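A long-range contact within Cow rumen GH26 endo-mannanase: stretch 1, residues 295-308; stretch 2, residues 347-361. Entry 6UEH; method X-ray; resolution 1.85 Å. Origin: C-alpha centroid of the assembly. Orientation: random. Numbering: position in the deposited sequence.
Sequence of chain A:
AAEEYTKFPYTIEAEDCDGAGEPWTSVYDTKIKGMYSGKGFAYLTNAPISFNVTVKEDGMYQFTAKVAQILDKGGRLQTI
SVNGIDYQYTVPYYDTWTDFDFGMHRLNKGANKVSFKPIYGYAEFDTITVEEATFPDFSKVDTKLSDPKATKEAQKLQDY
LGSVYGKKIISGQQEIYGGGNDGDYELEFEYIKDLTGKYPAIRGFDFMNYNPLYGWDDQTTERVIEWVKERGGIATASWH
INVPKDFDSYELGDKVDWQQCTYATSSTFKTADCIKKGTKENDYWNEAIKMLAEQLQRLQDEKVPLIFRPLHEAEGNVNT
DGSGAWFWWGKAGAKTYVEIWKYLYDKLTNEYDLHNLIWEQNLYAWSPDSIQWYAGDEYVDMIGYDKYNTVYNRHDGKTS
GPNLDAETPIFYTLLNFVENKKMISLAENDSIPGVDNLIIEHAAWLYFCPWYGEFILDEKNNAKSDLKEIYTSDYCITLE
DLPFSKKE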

ATOM      1  N   GLN A 295      12.421  15.672  19.233  1.00 15.84           N
ATOM      2  CA  GLN A 295      11.052  15.331  19.600  1.00 17.82           C
ATOM      3  C   GLN A 295      10.873  13.825  19.792  1.00 17.75           C
ATOM      4  O   GLN A 295      10.182  13.389  20.714  1.00 19.40           O
ATOM      5  N   LEU A 296      11.500  13.039  18.924  1.00 15.34           N
ATOM      6  CA  LEU A 296      11.414  11.584  19.007  1.00 14.88           C
ATOM      7  C   LEU A 296      12.072  11.061  20.279  1.00 14.60           C
ATOM      8  O   LEU A 296      11.656  10.038  20.826  1.00 14.69           O
ATOM      9  N   GLN A 297      13.096  11.771  20.743  1.00 13.62           N
ATOM     10  CA  GLN A 297      13.790  11.408  21.973  1.00 16.08           C
ATOM     11  C   GLN A 297      12.881  11.589  23.181  1.00 16.11           C
ATOM     12  O   GLN A 297      12.905  10.784  24.112  1.00 15.93           O
ATOM     13  N   ARG A 298      12.083  12.654  23.164  1.00 17.31           N
ATOM     14  CA  ARG A 298      11.109  12.897  24.224  1.00 18.67           C
ATOM     15  C   ARG A 298      10.139  11.717  24.320  1.00 18.30           C
ATOM     16  O   ARG A 298       9.810  11.255  25.415  1.00 16.78           O
ATOM     17  N   LEU A 299       9.699  11.227  23.163  1.00 16.43           N
ATOM     18  CA  LEU A 299       8.839  10.049  23.107  1.00 15.78           C
ATOM     19  C   LEU A 299       9.557   8.843  23.697  1.00 15.11           C
ATOM     20  O   LEU A 299       8.989   8.117  24.508  1.00 16.40           O
ATOM     21  N   GLN A 300      10.808   8.636  23.294  1.00 16.58           N
ATOM     22  CA  GLN A 300      11.583   7.509  23.805  1.00 17.31           C
ATOM     23  C   GLN A 300      11.791   7.632  25.313  1.00 18.12           C
ATOM     24  O   GLN A 300      11.714   6.638  26.039  1.00 18.99           O
ATOM     25  N   ASP A 301      12.038   8.854  25.778  1.00 19.29           N
ATOM     26  CA  ASP A 301      12.188   9.120  27.208  1.00 21.57           C
ATOM     27  C   ASP A 301      10.958   8.688  27.996  1.00 20.56           C
ATOM     28  O   ASP A 301      11.072   8.166  29.105  1.00 21.50           O
ATOM     29  N   GLU A 302       9.782   8.918  27.423  1.00 18.90           N
ATOM     30  CA  GLU A 302       8.528   8.580  28.085  1.00 21.81           C
ATOM     31  C   GLU A 302       8.016   7.211  27.642  1.00 21.42           C
ATOM     32  O   GLU A 302       6.845   6.882  27.844  1.00 20.96           O
ATOM     33  N   LYS A 303       8.906   6.426  27.035  1.00 20.44           N
ATOM     34  CA  LYS A 303       8.617   5.050  26.628  1.00 22.04           C
ATOM     35  C   LYS A 303       7.425   4.957  25.680  1.00 21.65           C
ATOM     36  O   LYS A 303       6.560   4.090  25.833  1.00 18.52           O
ATOM     37  N   VAL A 304       7.390   5.851  24.699  1.00 19.09           N
ATOM     38  CA  VAL A 304       6.320   5.862  23.710  1.00 18.16           C
ATOM     39  C   VAL A 304       6.822   5.377  22.356  1.00 16.29           C
ATOM     40  O   VAL A 304       7.689   6.007  21.748  1.00 14.69           O
ATOM     41  N   PRO A 305       6.283   4.242  21.888  1.00 16.19           N
ATOM     42  CA  PRO A 305       6.596   3.711  20.560  1.00 15.89           C
ATOM     43  C   PRO A 305       5.825   4.469  19.485  1.00 15.68           C
ATOM     44  O   PRO A 305       4.773   5.039  19.778  1.00 16.18           O
ATOM     45  N   LEU A 306       6.341   4.468  18.261  1.00 15.41           N
ATOM     46  CA  LEU A 306       5.733   5.230  17.177  1.00 14.38           C
ATOM     47  C   LEU A 306       5.873   4.515  15.835  1.00 13.90           C
ATOM     48  O   LEU A 306       6.964   4.089  15.464  1.00 13.48           O
ATOM     49  N   ILE A 307       4.768   4.382  15.110  1.00 14.09           N
ATOM     50  CA  ILE A 307       4.841   3.943  13.721  1.00 13.92           C
ATOM     51  C   ILE A 307       5.285   5.143  12.890  1.00 14.16           C
ATOM     52  O   ILE A 307       4.472   5.990  12.513  1.00 15.29           O
ATOM     53  N   PHE A 308       6.585   5.218  12.630  1.00 13.68           N
ATOM     54  CA  PHE A 308       7.185   6.385  11.997  1.00 14.39           C
ATOM     55  C   PHE A 308       7.242   6.212  10.482  1.00 14.40           C
ATOM     56  O   PHE A 308       7.855   5.267   9.977  1.00 13.44           O
ATOM     57  N   LYS A 347      21.145   7.643  10.858  1.00 18.94           N
ATOM     58  CA  LYS A 347      21.307   8.827  11.697  1.00 20.94           C
ATOM     59  C   LYS A 347      20.485   8.739  12.980  1.00 18.97           C
ATOM     60  O   LYS A 347      20.998   8.999  14.067  1.00 20.15           O
ATOM     61  N   LEU A 348      19.214   8.367  12.853  1.00 17.31           N
ATOM     62  CA  LEU A 348      18.321   8.312  14.009  1.00 16.98           C
ATOM     63  C   LEU A 348      18.678   7.180  14.970  1.00 17.45           C
ATOM     64  O   LEU A 348      18.651   7.367  16.188  1.00 17.34           O
ATOM     65  N   THR A 349      19.012   6.010  14.429  1.00 17.13           N
ATOM     66  CA  THR A 349      19.265   4.842  15.270  1.00 18.55           C
ATOM     67  C   THR A 349      20.667   4.842  15.872  1.00 21.84           C
ATOM     68  O   THR A 349      20.852   4.433  17.016  1.00 23.48           O
ATOM     69  N   ASN A 350      21.655   5.297  15.111  1.00 22.58           N
ATOM     70  CA  ASN A 350      23.034   5.259  15.584  1.00 25.67           C
ATOM     71  C   ASN A 350      23.467   6.545  16.281  1.00 26.77           C
ATOM     72  O   ASN A 350      23.853   6.522  17.448  1.00 28.21           O
ATOM     73  N   GLU A 351      23.399   7.662  15.567  1.00 26.07           N
ATOM     74  CA  GLU A 351      23.879   8.930  16.104  1.00 28.13           C
ATOM     75  C   GLU A 351      22.971   9.471  17.209  1.00 24.90           C
ATOM     76  O   GLU A 351      23.452  10.033  18.193  1.00 25.63           O
ATOM     77  N   TYR A 352      21.663   9.292  17.055  1.00 21.37           N
ATOM     78  CA  TYR A 352      20.714   9.818  18.033  1.00 20.41           C
ATOM     79  C   TYR A 352      20.168   8.738  18.966  1.00 20.65           C
ATOM     80  O   TYR A 352      19.374   9.032  19.859  1.00 20.95           O
ATOM     81  N   ASP A 353      20.604   7.500  18.748  1.00 20.14           N
ATOM     82  CA  ASP A 353      20.281   6.374  19.627  1.00 22.16           C
ATOM     83  C   ASP A 353      18.773   6.203  19.833  1.00 18.68           C
ATOM     84  O   ASP A 353      18.314   5.891  20.933  1.00 18.55           O
ATOM     85  N   LEU A 354      18.009   6.409  18.766  1.00 16.86           N
ATOM     86  CA  LEU A 354      16.561   6.237  18.811  1.00 17.25           C
ATOM     87  C   LEU A 354      16.168   4.838  18.341  1.00 16.79           C
ATOM     88  O   LEU A 354      16.537   4.415  17.248  1.00 15.75           O
ATOM     89  N   HIS A 355      15.416   4.121  19.169  1.00 17.29           N
ATOM     90  CA  HIS A 355      15.081   2.732  18.868  1.00 16.51           C
ATOM     91  C   HIS A 355      13.615   2.417  19.145  1.00 16.53           C
ATOM     92  O   HIS A 355      13.215   1.253  19.158  1.00 15.94           O
ATOM     93  N   ASN A 356      12.822   3.462  19.359  1.00 15.24           N
ATOM     94  CA  ASN A 356      11.408   3.308  19.683  1.00 15.92           C
ATOM     95  C   ASN A 356      10.517   3.406  18.451  1.00 14.97           C
ATOM     96  O   ASN A 356       9.307   3.591  18.568  1.00 15.36           O
ATOM     97  N   LEU A 357      11.118   3.277  17.275  1.00 14.80           N
ATOM     98  CA  LEU A 357      10.414   3.535  16.027  1.00 15.29           C
ATOM     99  C   LEU A 357      10.099   2.267  15.249  1.00 17.15           C
ATOM    100  O   LEU A 357      10.927   1.362  15.144  1.00 19.20           O
ATOM    101  N   ILE A 358       8.885   2.214  14.710  1.00 16.61           N
ATOM    102  CA  ILE A 358       8.507   1.190  13.749  1.00 15.96           C
ATOM    103  C   ILE A 358       8.516   1.833  12.369  1.00 15.41           C
ATOM    104  O   ILE A 358       7.638   2.630  12.041  1.00 15.32           O
ATOM    105  N   TRP A 359       9.525   1.501  11.572  1.00 15.10           N
ATOM    106  CA  TRP A 359       9.759   2.195  10.311  1.00 15.17           C
ATOM    107  C   TRP A 359       8.808   1.728   9.212  1.00 15.26           C
ATOM    108  O   TRP A 359       8.912   0.603   8.720  1.00 15.47           O
ATOM    109  N   GLU A 360       7.882   2.603   8.830  1.00 14.93           N
ATOM    110  CA  GLU A 360       6.941   2.302   7.758  1.00 14.59           C
ATOM    111  C   GLU A 360       7.301   3.067   6.494  1.00 15.65           C
ATOM    112  O   GLU A 360       7.373   4.298   6.496  1.00 14.25           O
ATOM    113  N   GLN A 361       7.531   2.330   5.414  1.00 16.11           N
ATOM    114  CA  GLN A 361       7.863   2.943   4.139  1.00 16.45           C
ATOM    115  C   GLN A 361       6.732   2.747   3.140  1.00 16.62           C
ATOM    116  O   GLN A 361       6.214   1.639   2.983  1.00 16.07           O
TER

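Two parallel strands, each preceded by a helix, illustrate a general principle of α/β packing: backbone hydrogen bonds join the strands in register, leucines from the two helices pack against one face of the pair, and polar groups fasten the turns. In this GH26 endo-mannanase the second helix contributes Leu348, whose CA-to-CB bond points toward the other stretch. With chi1 m and chi2 t, it brings CD1 to 3.9 Å from Leu296 CD1 and 3.8 Å from Phe308 CE2, so that one methyl group touches both the opposing helix and the opposing strand.

The turn that follows is largely polar. Tyr352 and Asp353 are met mainly through their carbonyls. Gln300, extended with chi1 and chi2 both t, donates from NE2 to Asp353 O (3.0 Å) and accepts at OE1 from His355 N (2.8 Å); a single amide thus reads two backbone groups of the turn. Two waters extend the link: water 2 donates to Gln297 OE1 (2.6 Å) and Tyr352 O (2.8 Å), while water 1 lies 2.6 Å from Gln297 OE1 and 3.1 Å from Asp353 O. Within the turn, His355 NE2 donates to Asp353 OD1 at 2.6 Å.

Between these polar contacts Leu354 (m, t) sets off sideways, but its end comes nearer, placing CD1 3.8 Å from Leu296 CB and CD2 3.6 Å from Gln297 OE1. Asn356, chi1 p, points toward the first stretch and is buried there. Its ND2 donates to Val304 O (3.0 Å) and also packs 3.8 Å from Leu299 CB, while its backbone O accepts from Leu306 N (3.1 Å), so the residue fastens the chain just where the strand pairing begins.

From here the side chains alternate. Leu357 (m, t) shares a sheet face with Leu306, Phe308 and Trp359; its CD1 lies 4.1 Å from Leu296 CD1 and 3.9 Å from Phe308 CD2, and its CD2 is 4.2 Å from Leu306 CB. Ile358 (m, t) pairs with Ile307 on the other face, where Ile358 CD1 and Ile307 CG1 are 4.4 Å apart. Trp359, chi1 m, offers a ring face to the edge of Phe308 (chi1 t): the Phe308 ring and the Trp359 six-membered ring have centroids 5.7 Å apart and planes inclined at 69°, with Phe308 CD2 4.1 Å from Trp359 CZ3. Glu360, with chi1 and chi2 both t, ends the contact: its OE1 lies 3.4 Å from Ile307 CG2 and is hydrogen-bonded elsewhere in the structure, while its backbone N donates to Phe308 O (2.9 Å).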

ATOM      1  CB  GLN A 295      10.078  15.854  18.544  1.00 16.96           C
ATOM      2  CG  GLN A 295      10.097  17.363  18.425  1.00 18.37           C
ATOM      3  CD  GLN A 295       9.913  18.046  19.768  1.00 19.15           C
ATOM      4  OE1 GLN A 295       9.029  17.684  20.544  1.00 18.81           O
ATOM      5  NE2 GLN A 295      10.757  19.033  20.053  1.00 20.23           N
ATOM      6  CB  LEU A 296      12.056  10.939  17.778  1.00 14.14           C
ATOM      7  CG  LEU A 296      11.345  11.255  16.458  1.00 14.28           C
ATOM      8  CD1 LEU A 296      12.042  10.577  15.284  1.00 13.69           C
ATOM      9  CD2 LEU A 296       9.880  10.839  16.539  1.00 13.70           C
ATOM     10  CB  GLN A 297      15.065  12.239  22.141  1.00 18.96           C
ATOM     11  CG  GLN A 297      15.850  11.911  23.403  1.00 24.34           C
ATOM     12  CD  GLN A 297      16.406  10.500  23.394  1.00 28.18           C
ATOM     13  OE1 GLN A 297      17.063  10.089  22.436  1.00 29.87           O
ATOM     14  NE2 GLN A 297      16.142   9.747  24.460  1.00 28.65           N
ATOM     15  CB  ARG A 298      10.343  14.198  23.971  1.00 19.57           C
ATOM     16  CG  ARG A 298      11.203  15.454  23.946  1.00 20.02           C
ATOM     17  CD  ARG A 298      10.367  16.664  23.556  1.00 20.38           C
ATOM     18  NE  ARG A 298       9.343  16.951  24.556  1.00 20.97           N
ATOM     19  CZ  ARG A 298       8.229  17.629  24.307  1.00 22.51           C
ATOM     20  NH1 ARG A 298       7.987  18.076  23.085  1.00 23.20           N
ATOM     21  NH2 ARG A 298       7.353  17.856  25.276  1.00 20.70           N
ATOM     22  CB  LEU A 299       8.404   9.750  21.669  1.00 13.92           C
ATOM     23  CG  LEU A 299       7.494  10.781  21.001  1.00 20.49           C
ATOM     24  CD1 LEU A 299       7.072  10.300  19.617  1.00 18.98           C
ATOM     25  CD2 LEU A 299       6.281  11.063  21.868  1.00 14.96           C
ATOM     26  CB  GLN A 300      12.932   7.398  23.089  1.00 18.28           C
ATOM     27  CG  GLN A 300      13.781   6.224  23.575  1.00 21.30           C
ATOM     28  CD  GLN A 300      14.878   5.832  22.597  1.00 22.96           C
ATOM     29  OE1 GLN A 300      14.662   5.014  21.702  1.00 23.27           O
ATOM     30  NE2 GLN A 300      16.063   6.409  22.770  1.00 23.22           N
ATOM     31  CB  ASP A 301      12.454  10.607  27.462  1.00 23.80           C
ATOM     32  CG  ASP A 301      13.861  11.024  27.092  1.00 26.03           C
ATOM     33  OD1 ASP A 301      14.752  10.151  27.038  1.00 25.64           O
ATOM     34  OD2 ASP A 301      14.081  12.235  26.872  1.00 28.31           O
ATOM     35  CB  GLU A 302       7.473   9.655  27.809  1.00 23.94           C
ATOM     36  CG  GLU A 302       7.921  11.076  28.150  1.00 25.20           C
ATOM     37  CD  GLU A 302       8.013  11.335  29.645  1.00 29.70           C
ATOM     38  OE1 GLU A 302       7.487  10.518  30.431  1.00 30.43           O
ATOM     39  OE2 GLU A 302       8.608  12.366  30.033  1.00 31.42           O
ATOM     40  CB  LYS A 303       8.377   4.167  27.858  1.00 25.82           C
ATOM     41  CG  LYS A 303       9.576   4.074  28.785  1.00 28.67           C
ATOM     42  CD  LYS A 303       9.311   3.132  29.946  1.00 33.44           C
ATOM     43  CE  LYS A 303      10.551   2.975  30.813  1.00 36.19           C
ATOM     44  NZ  LYS A 303      11.714   2.483  30.015  1.00 37.55           N
ATOM     45  CB  VAL A 304       5.713   7.268  23.540  1.00 16.84           C
ATOM     46  CG1 VAL A 304       4.669   7.258  22.436  1.00 15.79           C
ATOM     47  CG2 VAL A 304       5.104   7.746  24.851  1.00 17.45           C
ATOM     48  CB  PRO A 305       6.137   2.257  20.650  1.00 16.45           C
ATOM     49  CG  PRO A 305       4.997   2.307  21.610  1.00 18.23           C
ATOM     50  CD  PRO A 305       5.357   3.365  22.626  1.00 16.59           C
ATOM     51  CB  LEU A 306       6.367   6.625  17.092  1.00 15.95           C
ATOM     52  CG  LEU A 306       5.871   7.575  16.002  1.00 16.43           C
ATOM     53  CD1 LEU A 306       4.439   8.017  16.285  1.00 16.20           C
ATOM     54  CD2 LEU A 306       6.800   8.777  15.875  1.00 17.22           C
ATOM     55  CB  ILE A 307       3.498   3.394  13.209  1.00 14.92           C
ATOM     56  CG1 ILE A 307       3.012   2.257  14.114  1.00 16.33           C
ATOM     57  CG2 ILE A 307       3.630   2.916  11.765  1.00 14.04           C
ATOM     58  CD1 ILE A 307       1.612   1.774  13.807  1.00 18.51           C
ATOM     59  CB  PHE A 308       8.586   6.624  12.573  1.00 15.26           C
ATOM     60  CG  PHE A 308       9.215   7.915  12.138  1.00 16.85           C
ATOM     61  CD1 PHE A 308       8.479   9.088  12.114  1.00 18.18           C
ATOM     62  CD2 PHE A 308      10.552   7.960  11.772  1.00 17.00           C
ATOM     63  CE1 PHE A 308       9.062  10.281  11.719  1.00 18.19           C
ATOM     64  CE2 PHE A 308      11.139   9.150  11.377  1.00 16.22           C
ATOM     65  CZ  PHE A 308      10.392  10.310  11.351  1.00 16.16           C
ATOM     66  CB  LYS A 347      20.926  10.092  10.926  1.00 24.03           C
ATOM     67  CG  LYS A 347      22.084  10.748  10.186  1.00 28.18           C
ATOM     68  CD  LYS A 347      23.125  11.283  11.157  1.00 31.32           C
ATOM     69  CE  LYS A 347      24.229  12.046  10.433  1.00 35.16           C
ATOM     70  NZ  LYS A 347      25.028  11.177   9.522  1.00 37.41           N
ATOM     71  CB  LEU A 348      16.863   8.165  13.562  1.00 15.85           C
ATOM     72  CG  LEU A 348      16.210   9.370  12.872  1.00 14.56           C
ATOM     73  CD1 LEU A 348      14.701   9.178  12.773  1.00 13.56           C
ATOM     74  CD2 LEU A 348      16.541  10.670  13.598  1.00 14.53           C
ATOM     75  CB  THR A 349      19.062   3.518  14.495  1.00 18.16           C
ATOM     76  OG1 THR A 349      19.971   3.452  13.387  1.00 18.35           O
ATOM     77  CG2 THR A 349      17.628   3.404  13.992  1.00 17.02           C
ATOM     78  CB  ASN A 350      23.984   4.953  14.424  1.00 27.65           C
ATOM     79  CG  ASN A 350      23.774   3.565  13.853  1.00 29.89           C
ATOM     80  OD1 ASN A 350      23.570   2.605  14.594  1.00 31.20           O
ATOM     81  ND2 ASN A 350      23.818   3.452  12.530  1.00 30.24           N
ATOM     82  CB  GLU A 351      24.020   9.961  14.981  1.00 32.74           C
ATOM     83  CG  GLU A 351      24.561  11.306  15.436  1.00 38.84           C
ATOM     84  CD  GLU A 351      25.267  12.054  14.322  1.00 43.97           C
ATOM     85  OE1 GLU A 351      26.319  11.565  13.853  1.00 46.46           O
ATOM     86  OE2 GLU A 351      24.770  13.126  13.914  1.00 44.89           O
ATOM     87  CB  TYR A 352      19.567  10.535  17.324  1.00 18.86           C
ATOM     88  CG  TYR A 352      19.986  11.853  16.715  1.00 19.25           C
ATOM     89  CD1 TYR A 352      20.142  12.985  17.506  1.00 20.34           C
ATOM     90  CD2 TYR A 352      20.244  11.965  15.355  1.00 18.93           C
ATOM     91  CE1 TYR A 352      20.535  14.194  16.959  1.00 21.34           C
ATOM     92  CE2 TYR A 352      20.637  13.172  14.798  1.00 20.17           C
ATOM     93  CZ  TYR A 352      20.779  14.281  15.604  1.00 21.14           C
ATOM     94  OH  TYR A 352      21.168  15.484  15.056  1.00 22.61           O
ATOM     95  CB  ASP A 353      20.983   6.544  20.979  1.00 27.01           C
ATOM     96  CG  ASP A 353      21.181   5.225  21.708  1.00 32.36           C
ATOM     97  OD1 ASP A 353      21.256   4.175  21.034  1.00 34.15           O
ATOM     98  OD2 ASP A 353      21.272   5.240  22.954  1.00 34.77           O
ATOM     99  CB  LEU A 354      15.876   7.304  17.958  1.00 16.66           C
ATOM    100  CG  LEU A 354      15.986   8.732  18.496  1.00 18.79           C
ATOM    101  CD1 LEU A 354      15.629   9.750  17.424  1.00 18.80           C
ATOM    102  CD2 LEU A 354      15.082   8.898  19.707  1.00 19.65           C
ATOM    103  CB  HIS A 355      15.979   1.790  19.672  1.00 17.74           C
ATOM    104  CG  HIS A 355      17.440   2.092  19.537  1.00 19.53           C
ATOM    105  ND1 HIS A 355      18.154   1.812  18.393  1.00 19.26           N
ATOM    106  CD2 HIS A 355      18.316   2.663  20.397  1.00 20.28           C
ATOM    107  CE1 HIS A 355      19.409   2.191  18.556  1.00 20.16           C
ATOM    108  NE2 HIS A 355      19.533   2.713  19.764  1.00 20.08           N
ATOM    109  CB  ASN A 356      10.987   4.366  20.704  1.00 16.29           C
ATOM    110  CG  ASN A 356      11.200   5.783  20.192  1.00 17.09           C
ATOM    111  OD1 ASN A 356      12.149   6.050  19.454  1.00 16.69           O
ATOM    112  ND2 ASN A 356      10.315   6.695  20.580  1.00 13.04           N
ATOM    113  CB  LEU A 357      11.237   4.475  15.145  1.00 14.94           C
ATOM    114  CG  LEU A 357      11.722   5.768  15.799  1.00 14.90           C
ATOM    115  CD1 LEU A 357      12.583   6.567  14.829  1.00 13.95           C
ATOM    116  CD2 LEU A 357      10.539   6.597  16.294  1.00 14.11           C
ATOM    117  CB  ILE A 358       7.122   0.589  14.055  1.00 15.77           C
ATOM    118  CG1 ILE A 358       7.118  -0.040  15.452  1.00 15.13           C
ATOM    119  CG2 ILE A 358       6.740  -0.443  13.002  1.00 15.13           C
ATOM    120  CD1 ILE A 358       5.806  -0.690  15.829  1.00 16.26           C
ATOM    121  CB  TRP A 359      11.212   2.004   9.870  1.00 15.47           C
ATOM    122  CG  TRP A 359      12.204   2.625  10.808  1.00 15.36           C
ATOM    123  CD1 TRP A 359      12.656   2.110  11.990  1.00 15.86           C
ATOM    124  CD2 TRP A 359      12.866   3.884  10.641  1.00 15.04           C
ATOM    125  NE1 TRP A 359      13.559   2.971  12.569  1.00 15.53           N
ATOM    126  CE2 TRP A 359      13.705   4.068  11.758  1.00 15.21           C
ATOM    127  CE3 TRP A 359      12.832   4.873   9.652  1.00 13.91           C
ATOM    128  CZ2 TRP A 359      14.502   5.199  11.916  1.00 15.04           C
ATOM    129  CZ3 TRP A 359      13.623   5.996   9.811  1.00 12.68           C
ATOM    130  CH2 TRP A 359      14.446   6.149  10.933  1.00 14.68           C
ATOM    131  CB  GLU A 360       5.506   2.635   8.173  1.00 15.22           C
ATOM    132  CG  GLU A 360       4.477   2.328   7.093  1.00 15.67           C
ATOM    133  CD  GLU A 360       3.048   2.467   7.580  1.00 16.57           C
ATOM    134  OE1 GLU A 360       2.801   3.291   8.485  1.00 17.02           O
ATOM    135  OE2 GLU A 360       2.171   1.747   7.061  1.00 16.17           O
ATOM    136  CB  GLN A 361       9.165   2.363   3.585  1.00 17.81           C
ATOM    137  CG  GLN A 361       9.617   3.004   2.282  1.00 18.72           C
ATOM    138  CD  GLN A 361      10.974   2.507   1.830  1.00 19.52           C
ATOM    139  OE1 GLN A 361      11.179   1.306   1.639  1.00 19.49           O
ATOM    140  NE2 GLN A 361      11.915   3.431   1.667  1.00 19.34           N
TER
HETATM  141  O   HOH W   1      18.791   8.189  22.998  1.00 25.17           O
HETATM  142  O   HOH W   2      18.382  11.498  20.747  1.00 30.22           O